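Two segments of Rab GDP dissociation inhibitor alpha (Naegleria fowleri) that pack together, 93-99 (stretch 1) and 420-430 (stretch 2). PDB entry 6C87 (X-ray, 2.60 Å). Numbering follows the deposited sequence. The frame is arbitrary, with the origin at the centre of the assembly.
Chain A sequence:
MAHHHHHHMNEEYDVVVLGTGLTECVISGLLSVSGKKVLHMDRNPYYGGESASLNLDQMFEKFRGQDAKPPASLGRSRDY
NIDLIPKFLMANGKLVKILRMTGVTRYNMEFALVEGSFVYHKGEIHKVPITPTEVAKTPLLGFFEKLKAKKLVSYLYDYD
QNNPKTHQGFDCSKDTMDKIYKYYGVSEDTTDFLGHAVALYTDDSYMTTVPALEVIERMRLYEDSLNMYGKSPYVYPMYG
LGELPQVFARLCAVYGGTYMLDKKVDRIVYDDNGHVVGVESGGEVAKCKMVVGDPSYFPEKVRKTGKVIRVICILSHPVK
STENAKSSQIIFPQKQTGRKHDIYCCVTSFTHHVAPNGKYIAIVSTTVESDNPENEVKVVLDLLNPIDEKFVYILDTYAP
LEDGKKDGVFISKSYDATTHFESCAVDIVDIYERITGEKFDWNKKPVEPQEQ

Stretch 1 93-99: GKLVKIL
Stretch 2, residues 420-430: HFESCAVDIVD

Two helical segments more than 300 residues apart in sequence pack through a small apolar interface that buries 395 Å² in total. Gly 93, with phi/psi of -82/-168°, occupies the N-cap position of the first helix, which begins at Lys 94; the second begins at Glu 422, after His 420 (-138/166°) and Phe 421 (-100/5°). Both helices continue beyond the segments, and their residues keep phi between -70 and -58° and psi between -48 and -33°. The i to i+4 hydrogen bonds start with Lys 97 N to Gly 93 O (3.2 Å) and Ala 425 N to Phe 421 O (2.9 Å). The axes approach to 9.1 Å, and their N-to-C directions diverge by 48°, with a signed crossing angle of +48°.

The register is set by Leu 95 and Ala 425, whose CA atoms lie 5.2 Å apart. The short side chain of Ala 425 points toward the first helix, and its CB meets Lys 94 CB at 3.7 Å, Leu 95 N at 3.8 Å and Leu 95 CB at 4.1 Å. The small side chain is thus met close to the first helix's backbone, by two CB atoms and one backbone nitrogen.

Leu 95 points toward the second helix as a t,p rotamer (chi1 179°, chi2 58°), and its two methyls reach different neighbours. CD2 lies over one face of the Phe 421 ring, 3.8 Å from the centroid and 27° off the ring normal, a CH-pi contact in which Leu 95 CD2 comes within 3.4 Å of Phe 421 CG. Phe 421 has an off-well chi1 of -94° and chi2 of -69°, which present this face to the methyl. Leu 95 CD1 instead approaches Ile 428 CD1 at 4.3 Å.

One turn later, Ile 98 adopts m,t (chi1 -57°, chi2 174°). The extended chi2 carries its CD1 among three residues: this atom lies 4.2 Å from Ala 425 CB, 4.2 Å from Ile 428 CG2 and 3.8 Å from Val 429 CG2. Ile 428 is also m,t (-72°, 166°), and Val 429 is t (169°); both point toward the first helix.

At the exposed margin, Lys 94 is m,t,t,t (-78°, -178°, 168°, 160°). Its extended chain carries Lys 94 NZ to 3.7 Å from Val 426 CG2, a contact with a methyl. Val 426 is t (167°) and points sideways. No hydrogen bond crosses the interface; the closest contacts are largely between apolar side-chain atoms. Val 96, Lys 97 and Leu 99 make no contact with the second segment.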

# COMPACT_ATOMS: atom_id res chain seq x y z
N GLY A 93 9.01 -15.63 -8.57
CA GLY A 93 9.74 -14.41 -8.28
C GLY A 93 9.15 -13.20 -8.97
O GLY A 93 8.05 -13.23 -9.52
N LYS A 94 9.93 -12.12 -8.93
CA LYS A 94 9.42 -10.83 -9.41
C LYS A 94 9.12 -10.87 -10.91
O LYS A 94 8.06 -10.41 -11.34
CB LYS A 94 10.42 -9.71 -9.10
CG LYS A 94 10.40 -9.24 -7.66
CD LYS A 94 11.38 -8.09 -7.48
CE LYS A 94 11.19 -7.42 -6.14
NZ LYS A 94 12.39 -6.64 -5.75
N LEU A 95 10.03 -11.42 -11.71
CA LEU A 95 9.83 -11.38 -13.15
C LEU A 95 8.59 -12.17 -13.56
O LEU A 95 7.80 -11.72 -14.39
CB LEU A 95 11.07 -11.87 -13.89
CG LEU A 95 10.86 -11.84 -15.41
CD1 LEU A 95 10.52 -10.44 -15.85
CD2 LEU A 95 12.10 -12.33 -16.13
N VAL A 96 8.41 -13.36 -12.97
CA VAL A 96 7.22 -14.15 -13.27
C VAL A 96 5.96 -13.35 -12.94
O VAL A 96 4.96 -13.42 -13.66
CB VAL A 96 7.27 -15.48 -12.50
CG1 VAL A 96 5.92 -16.17 -12.53
CG2 VAL A 96 8.34 -16.39 -13.09
N LYS A 97 5.98 -12.60 -11.83
CA LYS A 97 4.81 -11.81 -11.46
C LYS A 97 4.60 -10.64 -12.42
O LYS A 97 3.46 -10.34 -12.79
CB LYS A 97 4.93 -11.32 -10.02
CG LYS A 97 4.69 -12.43 -9.00
CD LYS A 97 4.76 -11.95 -7.56
CE LYS A 97 4.49 -13.11 -6.61
NZ LYS A 97 4.32 -12.65 -5.20
N ILE A 98 5.69 -9.99 -12.85
CA ILE A 98 5.55 -8.89 -13.80
C ILE A 98 5.04 -9.41 -15.14
O ILE A 98 4.16 -8.80 -15.76
CB ILE A 98 6.89 -8.16 -13.98
CG1 ILE A 98 7.41 -7.65 -12.64
CG2 ILE A 98 6.72 -6.99 -14.92
CD1 ILE A 98 8.81 -7.04 -12.73
N LEU A 99 5.58 -10.54 -15.60
CA LEU A 99 5.11 -11.16 -16.84
C LEU A 99 3.63 -11.50 -16.77
O LEU A 99 2.90 -11.35 -17.76
CB LEU A 99 5.93 -12.42 -17.12
CG LEU A 99 7.38 -12.19 -17.51
CD1 LEU A 99 8.10 -13.53 -17.73
CD2 LEU A 99 7.44 -11.31 -18.76
N HIS A 420 20.03 -15.83 -13.29
CA HIS A 420 18.64 -15.72 -12.88
C HIS A 420 18.23 -14.26 -13.05
O HIS A 420 19.07 -13.38 -13.25
CB HIS A 420 18.41 -16.23 -11.45
CG HIS A 420 19.46 -15.80 -10.47
ND1 HIS A 420 19.46 -14.56 -9.87
CD2 HIS A 420 20.54 -16.46 -9.97
CE1 HIS A 420 20.49 -14.47 -9.05
NE2 HIS A 420 21.16 -15.61 -9.09
N PHE A 421 16.92 -14.00 -13.01
CA PHE A 421 16.38 -12.75 -13.53
C PHE A 421 16.07 -11.68 -12.49
O PHE A 421 15.53 -10.64 -12.87
CB PHE A 421 15.11 -13.04 -14.35
CG PHE A 421 15.35 -13.19 -15.83
CD1 PHE A 421 15.74 -12.10 -16.60
CD2 PHE A 421 15.18 -14.42 -16.45
CE1 PHE A 421 15.96 -12.24 -17.97
CE2 PHE A 421 15.39 -14.56 -17.82
CZ PHE A 421 15.78 -13.47 -18.58
N GLU A 422 16.39 -11.90 -11.21
CA GLU A 422 15.97 -10.95 -10.17
C GLU A 422 16.50 -9.53 -10.43
O GLU A 422 15.77 -8.55 -10.31
CB GLU A 422 16.43 -11.41 -8.80
CG GLU A 422 15.64 -10.75 -7.70
CD GLU A 422 16.24 -10.98 -6.34
OE1 GLU A 422 15.71 -10.41 -5.36
OE2 GLU A 422 17.24 -11.72 -6.25
N SER A 423 17.79 -9.41 -10.76
CA SER A 423 18.34 -8.08 -10.96
C SER A 423 17.74 -7.42 -12.19
O SER A 423 17.55 -6.19 -12.22
CB SER A 423 19.87 -8.16 -11.02
OG SER A 423 20.32 -8.80 -12.20
N CYS A 424 17.41 -8.20 -13.22
CA CYS A 424 16.68 -7.64 -14.35
C CYS A 424 15.29 -7.16 -13.93
O CYS A 424 14.85 -6.08 -14.35
CB CYS A 424 16.60 -8.68 -15.47
SG CYS A 424 15.32 -8.35 -16.70
N ALA A 425 14.59 -7.94 -13.10
CA ALA A 425 13.26 -7.54 -12.63
C ALA A 425 13.33 -6.29 -11.75
O ALA A 425 12.46 -5.41 -11.85
CB ALA A 425 12.60 -8.68 -11.86
N VAL A 426 14.36 -6.19 -10.90
CA VAL A 426 14.54 -4.99 -10.09
C VAL A 426 14.75 -3.77 -10.99
O VAL A 426 14.24 -2.68 -10.71
CB VAL A 426 15.71 -5.19 -9.09
CG1 VAL A 426 16.13 -3.88 -8.47
CG2 VAL A 426 15.31 -6.17 -8.00
N ASP A 427 15.49 -3.94 -12.09
CA ASP A 427 15.67 -2.84 -13.03
C ASP A 427 14.35 -2.44 -13.70
O ASP A 427 14.08 -1.25 -13.87
CB ASP A 427 16.71 -3.21 -14.09
CG ASP A 427 17.19 -2.00 -14.88
OD1 ASP A 427 17.17 -0.88 -14.31
OD2 ASP A 427 17.61 -2.16 -16.05
N ILE A 428 13.52 -3.42 -14.08
CA ILE A 428 12.24 -3.11 -14.71
C ILE A 428 11.35 -2.33 -13.76
O ILE A 428 10.77 -1.30 -14.13
CB ILE A 428 11.53 -4.40 -15.17
CG1 ILE A 428 12.23 -5.00 -16.39
CG2 ILE A 428 10.07 -4.12 -15.45
CD1 ILE A 428 11.81 -6.43 -16.68
N VAL A 429 11.23 -2.80 -12.52
CA VAL A 429 10.41 -2.13 -11.52
C VAL A 429 10.90 -0.72 -11.29
O VAL A 429 10.11 0.23 -11.20
CB VAL A 429 10.40 -2.92 -10.20
CG1 VAL A 429 9.76 -2.08 -9.10
CG2 VAL A 429 9.67 -4.24 -10.38
N ASP A 430 12.22 -0.55 -11.17
CA ASP A 430 12.77 0.77 -10.94
C ASP A 430 12.47 1.69 -12.12
O ASP A 430 12.05 2.83 -11.94
CB ASP A 430 14.27 0.67 -10.67
CG ASP A 430 14.89 2.02 -10.42
OD1 ASP A 430 14.38 2.75 -9.54
OD2 ASP A 430 15.90 2.33 -11.08